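Local atomic coordinates of early 35 kDa protein (Autographa californica nucleopolyhedrovirus, PDB entry 1I3S), a protein that inhibits caspases and so blocks the apoptotic response of the infected insect host cell, and also suppresses the host's antiviral RNA interference. Residues R53-K58 against L166-N171; V42-N47 against C152-G157; E210-S215 against S286-N291. The protein carries 1 engineered substitution. All blocks are in the same frame, centred on the assembly; numbering follows the deposited sequence.

Interaction 1 (R53-K58 against L166-N171)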
# COMPACT_ATOMS: atom_id res chain seq x y z
N ARG A 53 -2.99 -18.66 -6.65
CA ARG A 53 -3.09 -20.14 -6.56
C ARG A 53 -3.07 -20.71 -5.18
O ARG A 53 -3.18 -21.96 -4.99
CB ARG A 53 -1.98 -20.78 -7.39
CG ARG A 53 -0.60 -20.43 -6.97
CD ARG A 53 0.33 -20.99 -8.02
NE ARG A 53 1.58 -21.45 -7.45
CZ ARG A 53 2.35 -22.36 -8.00
NH1 ARG A 53 2.01 -22.93 -9.16
NH2 ARG A 53 3.47 -22.71 -7.39
N SER A 54 -2.96 -19.84 -4.17
CA SER A 54 -2.90 -20.28 -2.77
C SER A 54 -3.03 -19.11 -1.87
O SER A 54 -2.45 -18.05 -2.14
CB SER A 54 -1.55 -20.95 -2.53
OG SER A 54 -1.62 -21.94 -1.53
N VAL A 55 -3.78 -19.26 -0.80
CA VAL A 55 -3.96 -18.18 0.17
C VAL A 55 -3.72 -18.75 1.50
O VAL A 55 -4.26 -19.82 1.84
CB VAL A 55 -5.37 -17.60 0.16
CG1 VAL A 55 -5.46 -16.48 1.19
CG2 VAL A 55 -5.73 -17.09 -1.22
N THR A 56 -2.92 -18.06 2.30
CA THR A 56 -2.59 -18.54 3.65
C THR A 56 -2.58 -17.42 4.60
O THR A 56 -2.50 -16.25 4.19
CB THR A 56 -1.19 -19.16 3.67
OG1 THR A 56 -1.12 -20.14 2.63
CG2 THR A 56 -0.91 -19.85 4.99
N ARG A 57 -2.67 -17.74 5.88
CA ARG A 57 -2.60 -16.72 6.94
C ARG A 57 -1.24 -16.88 7.53
O ARG A 57 -0.68 -17.99 7.51
CB ARG A 57 -3.70 -16.96 7.98
CG ARG A 57 -5.11 -16.94 7.38
CD ARG A 57 -6.18 -17.19 8.43
NE ARG A 57 -6.09 -16.20 9.49
CZ ARG A 57 -7.06 -15.94 10.36
NH1 ARG A 57 -8.21 -16.61 10.28
NH2 ARG A 57 -6.88 -15.01 11.29
N LYS A 58 -0.65 -15.81 8.03
CA LYS A 58 0.70 -15.89 8.62
C LYS A 58 0.73 -15.21 9.92
O LYS A 58 -0.16 -14.42 10.23
CB LYS A 58 1.74 -15.30 7.66
CG LYS A 58 2.05 -16.26 6.51
CD LYS A 58 3.07 -15.71 5.57
CE LYS A 58 3.60 -16.77 4.66
NZ LYS A 58 4.80 -16.25 3.95
N LEU A 166 -2.58 -11.85 5.64
CA LEU A 166 -2.93 -12.68 4.47
C LEU A 166 -1.79 -12.75 3.54
O LEU A 166 -1.09 -11.77 3.31
CB LEU A 166 -4.20 -12.15 3.78
CG LEU A 166 -5.52 -12.41 4.56
CD1 LEU A 166 -6.65 -11.64 3.96
CD2 LEU A 166 -5.85 -13.90 4.56
N SER A 167 -1.55 -13.95 3.02
CA SER A 167 -0.45 -14.20 2.05
C SER A 167 -1.03 -14.76 0.79
O SER A 167 -1.64 -15.84 0.80
CB SER A 167 0.55 -15.18 2.64
OG SER A 167 1.48 -15.57 1.64
N PHE A 168 -0.84 -14.05 -0.32
CA PHE A 168 -1.38 -14.48 -1.64
C PHE A 168 -0.31 -14.94 -2.57
O PHE A 168 0.53 -14.14 -3.03
CB PHE A 168 -2.16 -13.31 -2.30
CG PHE A 168 -3.28 -12.75 -1.45
CD1 PHE A 168 -4.60 -13.16 -1.64
CD2 PHE A 168 -3.01 -11.83 -0.43
CE1 PHE A 168 -5.65 -12.65 -0.81
CE2 PHE A 168 -4.02 -11.33 0.38
CZ PHE A 168 -5.35 -11.74 0.20
N GLU A 169 -0.30 -16.24 -2.86
CA GLU A 169 0.68 -16.84 -3.80
C GLU A 169 0.10 -16.72 -5.20
O GLU A 169 -1.01 -17.21 -5.46
CB GLU A 169 0.88 -18.30 -3.45
CG GLU A 169 2.06 -18.96 -4.16
CD GLU A 169 2.11 -20.46 -3.96
OE1 GLU A 169 2.74 -21.15 -4.80
OE2 GLU A 169 1.52 -20.95 -2.97
N TYR A 170 0.80 -16.06 -6.12
CA TYR A 170 0.26 -15.90 -7.50
C TYR A 170 1.27 -15.89 -8.62
O TYR A 170 2.51 -15.83 -8.40
CB TYR A 170 -0.55 -14.62 -7.60
CG TYR A 170 0.31 -13.36 -7.60
CD1 TYR A 170 0.89 -12.89 -6.42
CD2 TYR A 170 0.48 -12.62 -8.76
CE1 TYR A 170 1.60 -11.69 -6.40
CE2 TYR A 170 1.19 -11.43 -8.75
CZ TYR A 170 1.74 -10.97 -7.57
OH TYR A 170 2.36 -9.75 -7.55
N ASN A 171 0.76 -15.96 -9.85
CA ASN A 171 1.64 -15.95 -11.05
C ASN A 171 1.39 -14.74 -11.90
O ASN A 171 0.31 -14.59 -12.51
CB ASN A 171 1.44 -17.23 -11.88
CG ASN A 171 1.79 -18.49 -11.10
OD1 ASN A 171 0.96 -19.41 -10.95
ND2 ASN A 171 3.02 -18.56 -10.61
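Arg53 and Glu169 form the charged end of this contact between two antiparallel strands. NE of Arg53 lies 2.9 Å from OE1 of Glu169, and NH2 of Arg53 reaches the same OE1 at 3.1 Å, so two donors of the guanidinium grip a single carboxylate oxygen. That oxygen sits at the guanidinium edge, close to its plane, while the two flat groups are turned 78° apart; NE approaches from above the carboxylate plane and NH2 nearly along the C-O bond. Glu169 can reach this far because its chain is extended, with CG opposite the backbone N (chi1 -168°). On the other branch, OE2 of Glu169 comes alongside CB of Ser54, whose short side chain lets the carboxylate lie close against it.

Backbone hydrogen bonds pair Ser54 with Glu169 and Thr56 with Ser167, two bonds running between Thr56 and Ser167 and one from Glu169 N to Ser54 O (2.9 Å). Arg53 N adds a further bond to Glu169 O, so that Arg53 and Ser54 both face Glu169: a classic beta bulge in the large mixed sheet, where strand 166-170 lies between strands 52-57 and 24-30.

Apolar packing lies on the other face. The branched Val55, well suited to a strand, sends CG2 to CD1 of Phe168 (4.1 Å), the two side chains pointing the same way, and CG1 toward CD2 of Leu166 (4.3 Å). Back on the polar face, the methylenes of Lys58 run beside Ser167, and the Lys58 ammonium and the Ser167 hydroxyl both bind Glu26.

Interaction 2 (V42-N47 against C152-G157)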
# COMPACT_ATOMS: atom_id res chain seq x y z
N VAL A 42 -16.61 -8.22 6.33
CA VAL A 42 -15.91 -7.04 5.76
C VAL A 42 -15.34 -7.41 4.42
O VAL A 42 -14.79 -8.51 4.25
CB VAL A 42 -14.75 -6.58 6.70
CG1 VAL A 42 -13.94 -5.49 6.05
CG2 VAL A 42 -15.31 -6.07 8.00
N LEU A 43 -15.47 -6.49 3.46
CA LEU A 43 -14.96 -6.68 2.08
C LEU A 43 -13.70 -5.90 1.81
O LEU A 43 -13.55 -4.74 2.23
CB LEU A 43 -16.02 -6.23 1.07
CG LEU A 43 -16.29 -7.00 -0.22
CD1 LEU A 43 -16.68 -6.00 -1.28
CD2 LEU A 43 -15.11 -7.81 -0.69
N MET A 44 -12.77 -6.54 1.11
CA MET A 44 -11.49 -5.91 0.71
C MET A 44 -11.29 -6.34 -0.70
O MET A 44 -11.42 -7.53 -1.02
CB MET A 44 -10.31 -6.45 1.51
CG MET A 44 -10.26 -6.12 2.96
SD MET A 44 -8.63 -6.63 3.53
CE MET A 44 -8.67 -8.38 3.23
N MET A 45 -10.95 -5.41 -1.58
CA MET A 45 -10.74 -5.77 -2.98
C MET A 45 -9.59 -5.02 -3.46
O MET A 45 -9.43 -3.85 -3.11
CB MET A 45 -11.98 -5.42 -3.83
CG MET A 45 -13.26 -6.18 -3.46
SD MET A 45 -14.71 -5.46 -4.25
CE MET A 45 -14.20 -5.52 -5.95
N PHE A 46 -8.74 -5.64 -4.26
CA PHE A 46 -7.56 -4.94 -4.79
C PHE A 46 -7.11 -5.63 -6.02
O PHE A 46 -7.50 -6.77 -6.26
CB PHE A 46 -6.45 -4.91 -3.74
CG PHE A 46 -6.00 -6.27 -3.31
CD1 PHE A 46 -5.20 -7.05 -4.16
CD2 PHE A 46 -6.40 -6.79 -2.09
CE1 PHE A 46 -4.81 -8.32 -3.78
CE2 PHE A 46 -6.01 -8.06 -1.70
CZ PHE A 46 -5.22 -8.83 -2.54
N ASN A 47 -6.29 -4.97 -6.82
CA ASN A 47 -5.82 -5.60 -8.07
C ASN A 47 -4.59 -6.38 -7.83
O ASN A 47 -3.87 -6.16 -6.80
CB ASN A 47 -5.57 -4.54 -9.15
CG ASN A 47 -6.85 -3.91 -9.66
OD1 ASN A 47 -7.72 -4.62 -10.20
ND2 ASN A 47 -6.99 -2.61 -9.49
N CYS A 152 -11.69 -10.38 -0.91
CA CYS A 152 -11.51 -11.03 0.40
C CYS A 152 -12.58 -10.57 1.28
O CYS A 152 -12.78 -9.35 1.45
CB CYS A 152 -10.21 -10.63 1.07
SG CYS A 152 -8.91 -10.27 -0.05
N VAL A 153 -13.33 -11.50 1.84
CA VAL A 153 -14.37 -11.13 2.79
C VAL A 153 -13.88 -11.68 4.10
O VAL A 153 -13.55 -12.87 4.21
CB VAL A 153 -15.73 -11.74 2.38
CG1 VAL A 153 -16.75 -11.56 3.52
CG2 VAL A 153 -16.22 -11.06 1.07
N LEU A 154 -13.75 -10.83 5.09
CA LEU A 154 -13.27 -11.28 6.40
C LEU A 154 -14.45 -11.54 7.23
O LEU A 154 -15.40 -10.75 7.22
CB LEU A 154 -12.38 -10.23 7.04
CG LEU A 154 -10.93 -10.21 6.56
CD1 LEU A 154 -10.83 -10.59 5.10
CD2 LEU A 154 -10.37 -8.81 6.79
N LYS A 155 -14.44 -12.64 7.97
CA LYS A 155 -15.57 -13.00 8.82
C LYS A 155 -15.23 -12.88 10.28
O LYS A 155 -14.05 -13.02 10.67
CB LYS A 155 -16.03 -14.42 8.48
CG LYS A 155 -16.31 -14.59 6.98
CD LYS A 155 -16.64 -16.03 6.62
CE LYS A 155 -16.59 -16.27 5.11
NZ LYS A 155 -17.38 -15.27 4.35
N PRO A 156 -16.24 -12.60 11.12
CA PRO A 156 -16.05 -12.46 12.56
C PRO A 156 -15.31 -13.61 13.14
O PRO A 156 -15.71 -14.78 12.97
CB PRO A 156 -17.48 -12.37 13.08
CG PRO A 156 -18.21 -11.68 11.96
CD PRO A 156 -17.66 -12.40 10.75
N GLY A 157 -14.24 -13.30 13.85
CA GLY A 157 -13.45 -14.36 14.45
C GLY A 157 -12.08 -14.36 13.83
O GLY A 157 -11.15 -15.01 14.34
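Met44 and Cys152 face each other as a hydrogen-bonded pair, and the dense part of the contact gathers around them. The terminal CE of Met44 touches two residues of the neighbouring strand, 3.5 Å from CB of Cys152 and 3.6 Å from CD1 of Leu154. Its chain runs extended to the sulfur and then bends (chi3 -62°), which turns the methyl across to that strand; a flexible, unbranched methionine is well suited to reaching both residues. SG of Cys152 extends the apolar patch to CE2 of Phe46 at 4.0 Å, a sulfur-aromatic contact in which the sulfur lies obliquely to the ring. The small thiol fits beside a large aromatic side chain that also meets Tyr29 and Phe168.

Leu43 and Val153, on the other face, touch more sparingly. They form a non-hydrogen-bonded pair, their side chains crossing at an angle with CD2 of Leu43 3.9 Å from CG2 of Val153. Both are buried, with Leu43 also packing on Val151 and Val153 on His121. The solvent side is at Val42, which is partly exposed; its CB faces that of Leu154, and two backbone bonds, Val42 N to Leu154 O (2.9 Å) and Leu154 N to Val42 O (2.7 Å), hold this end. Past Leu154 the segment 152-157 leaves the pairing for a loop.

Two antiparallel hydrogen-bonded pairs flanking a non-hydrogen-bonded one join edge strand 42-48 to strand 148-154 of a four-stranded antiparallel sheet, and Leu43 and Met45 on one face line the pocket occupied by a dithiothreitol molecule, probably from the crystallisation liquor.

Interaction 3 (E210-S215 against S286-N291)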
# COMPACT_ATOMS: atom_id res chain seq x y z
N GLU A 210 7.30 9.97 -9.90
CA GLU A 210 7.31 11.44 -9.75
C GLU A 210 5.92 11.98 -9.72
O GLU A 210 5.57 12.85 -8.87
CB GLU A 210 8.10 12.06 -10.90
CG GLU A 210 8.21 13.58 -10.77
CD GLU A 210 9.12 14.21 -11.84
OE1 GLU A 210 8.65 14.39 -13.00
OE2 GLU A 210 10.31 14.51 -11.50
N GLU A 211 5.08 11.49 -10.62
CA GLU A 211 3.69 11.95 -10.66
C GLU A 211 3.10 11.81 -9.28
O GLU A 211 2.48 12.77 -8.74
CB GLU A 211 2.91 11.12 -11.68
CG GLU A 211 1.42 11.23 -11.58
CD GLU A 211 0.69 10.41 -12.64
OE1 GLU A 211 0.94 9.18 -12.79
OE2 GLU A 211 -0.17 11.00 -13.33
N PHE A 212 3.30 10.64 -8.68
CA PHE A 212 2.77 10.31 -7.33
C PHE A 212 3.35 11.18 -6.27
O PHE A 212 2.60 11.77 -5.45
CB PHE A 212 3.06 8.83 -6.99
CG PHE A 212 1.87 8.09 -6.40
CD1 PHE A 212 1.24 7.08 -7.13
CD2 PHE A 212 1.38 8.43 -5.13
CE1 PHE A 212 0.13 6.41 -6.59
CE2 PHE A 212 0.26 7.78 -4.59
CZ PHE A 212 -0.36 6.76 -5.32
N VAL A 213 4.67 11.31 -6.24
CA VAL A 213 5.28 12.11 -5.20
C VAL A 213 4.86 13.52 -5.27
O VAL A 213 4.44 14.12 -4.27
CB VAL A 213 6.82 12.01 -5.22
CG1 VAL A 213 7.43 13.03 -4.24
CG2 VAL A 213 7.24 10.58 -4.83
N GLN A 214 4.91 14.10 -6.46
CA GLN A 214 4.49 15.49 -6.62
C GLN A 214 3.09 15.84 -6.26
O GLN A 214 2.79 17.04 -6.05
CB GLN A 214 4.80 15.95 -8.04
CG GLN A 214 6.22 16.48 -8.09
CD GLN A 214 6.78 16.57 -9.49
OE1 GLN A 214 6.40 15.78 -10.39
NE2 GLN A 214 7.72 17.52 -9.70
N SER A 215 2.19 14.86 -6.16
CA SER A 215 0.77 15.15 -5.80
C SER A 215 0.52 15.08 -4.34
O SER A 215 -0.56 15.50 -3.83
CB SER A 215 -0.16 14.15 -6.47
OG SER A 215 -0.19 12.93 -5.75
N SER A 286 -3.68 13.14 -1.12
CA SER A 286 -3.45 13.31 -2.58
C SER A 286 -4.75 13.23 -3.34
O SER A 286 -5.76 12.67 -2.84
CB SER A 286 -2.48 12.24 -3.07
OG SER A 286 -2.27 12.31 -4.47
N ALA A 287 -4.78 13.81 -4.54
CA ALA A 287 -6.04 13.72 -5.34
C ALA A 287 -5.95 12.56 -6.26
O ALA A 287 -6.91 12.27 -6.99
CB ALA A 287 -6.29 15.00 -6.14
N LEU A 288 -4.79 11.91 -6.27
CA LEU A 288 -4.55 10.72 -7.10
C LEU A 288 -5.09 9.50 -6.42
O LEU A 288 -4.84 9.28 -5.21
CB LEU A 288 -3.05 10.52 -7.29
CG LEU A 288 -2.29 11.07 -8.50
CD1 LEU A 288 -0.82 10.66 -8.41
CD2 LEU A 288 -2.92 10.54 -9.80
N ASN A 289 -5.83 8.68 -7.14
CA ASN A 289 -6.37 7.43 -6.57
C ASN A 289 -6.04 6.40 -7.60
O ASN A 289 -6.82 6.15 -8.54
CB ASN A 289 -7.87 7.53 -6.39
CG ASN A 289 -8.44 6.39 -5.59
OD1 ASN A 289 -7.85 5.29 -5.54
ND2 ASN A 289 -9.59 6.61 -4.97
N LYS A 290 -4.87 5.78 -7.48
CA LYS A 290 -4.43 4.81 -8.51
C LYS A 290 -3.47 3.83 -7.95
O LYS A 290 -2.95 4.04 -6.80
CB LYS A 290 -3.74 5.57 -9.65
CG LYS A 290 -2.58 6.48 -9.14
CD LYS A 290 -1.62 6.90 -10.24
CE LYS A 290 -0.74 5.72 -10.70
NZ LYS A 290 0.09 6.01 -11.90
N ASN A 291 -3.20 2.77 -8.72
CA ASN A 291 -2.22 1.72 -8.33
C ASN A 291 -0.90 2.11 -8.91
O ASN A 291 -0.79 3.06 -9.68
CB ASN A 291 -2.61 0.34 -8.92
CG ASN A 291 -3.93 -0.18 -8.40
OD1 ASN A 291 -4.29 0.02 -7.22
ND2 ASN A 291 -4.68 -0.88 -9.26
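Phe212 and Leu288 bury the most surface here, with Ser215 next. CD1 of Leu288 lies over one face of the Phe212 ring, offset toward its rim, and approaches CG of Phe212 to 4.2 Å. The same methyl is 3.8 Å from CA of Phe212 and also meets CG of Glu211, so one branch of the leucine lies against the helix surface; a branched aliphatic side chain can lay a methyl over the flat face of the ring. Lys290 passes Phe212 in the opposite direction, its CG 3.7 Å from CE1 of the ring. NZ of Lys290 then reaches OE1 of Glu211 in a weak salt bridge, 3.4 Å long, on the side where Glu211 is exposed.

Ser215 supplies the polar counterpart. OG of Ser215 hydrogen-bonds OG of Ser286, and CD1 of Leu288 also packs 3.6 Å from OG of Ser215. With OG of Ser286 opposite its backbone N (chi1 177°), that hydroxyl also accepts from the backbone N of Leu288 at 3.1 Å, an ST turn that shapes the start of the loop. Serine is short enough on both sides to let the two backbones come close.

The loop links strand 284-286 to strand 292-295, with Ser286 and Asn289 touching strand 191-200, while helix 206-215 turns Phe212 and Val213 onto Phe268 of strand 259-271 and rests Val213 on strand 238-249.

How the interactions relate
Interactions 1 and 2 both join sheet strands in antiparallel fashion and are neighbours in space: Phe168 packs against Cys152 and Phe46, and Leu166 against Met44, so the apolar face of 53-58/166-171 meets the face of 42-47/152-157 that carries Met44, Phe46 and Cys152. Their segments alternate along the chain, which passes from one sheet to the other between strands 42-48 and 52-57 and again between 148-154 and 166-170. Interaction 2 is the buried one and almost wholly apolar beyond its backbone bonds, whereas interaction 1 adds a salt bridge on a more exposed face. Interaction 3, partly buried and across the chain's centre from both, joins helix to loop through side chains: hydroxyls, a packed ring and a weak ion pair.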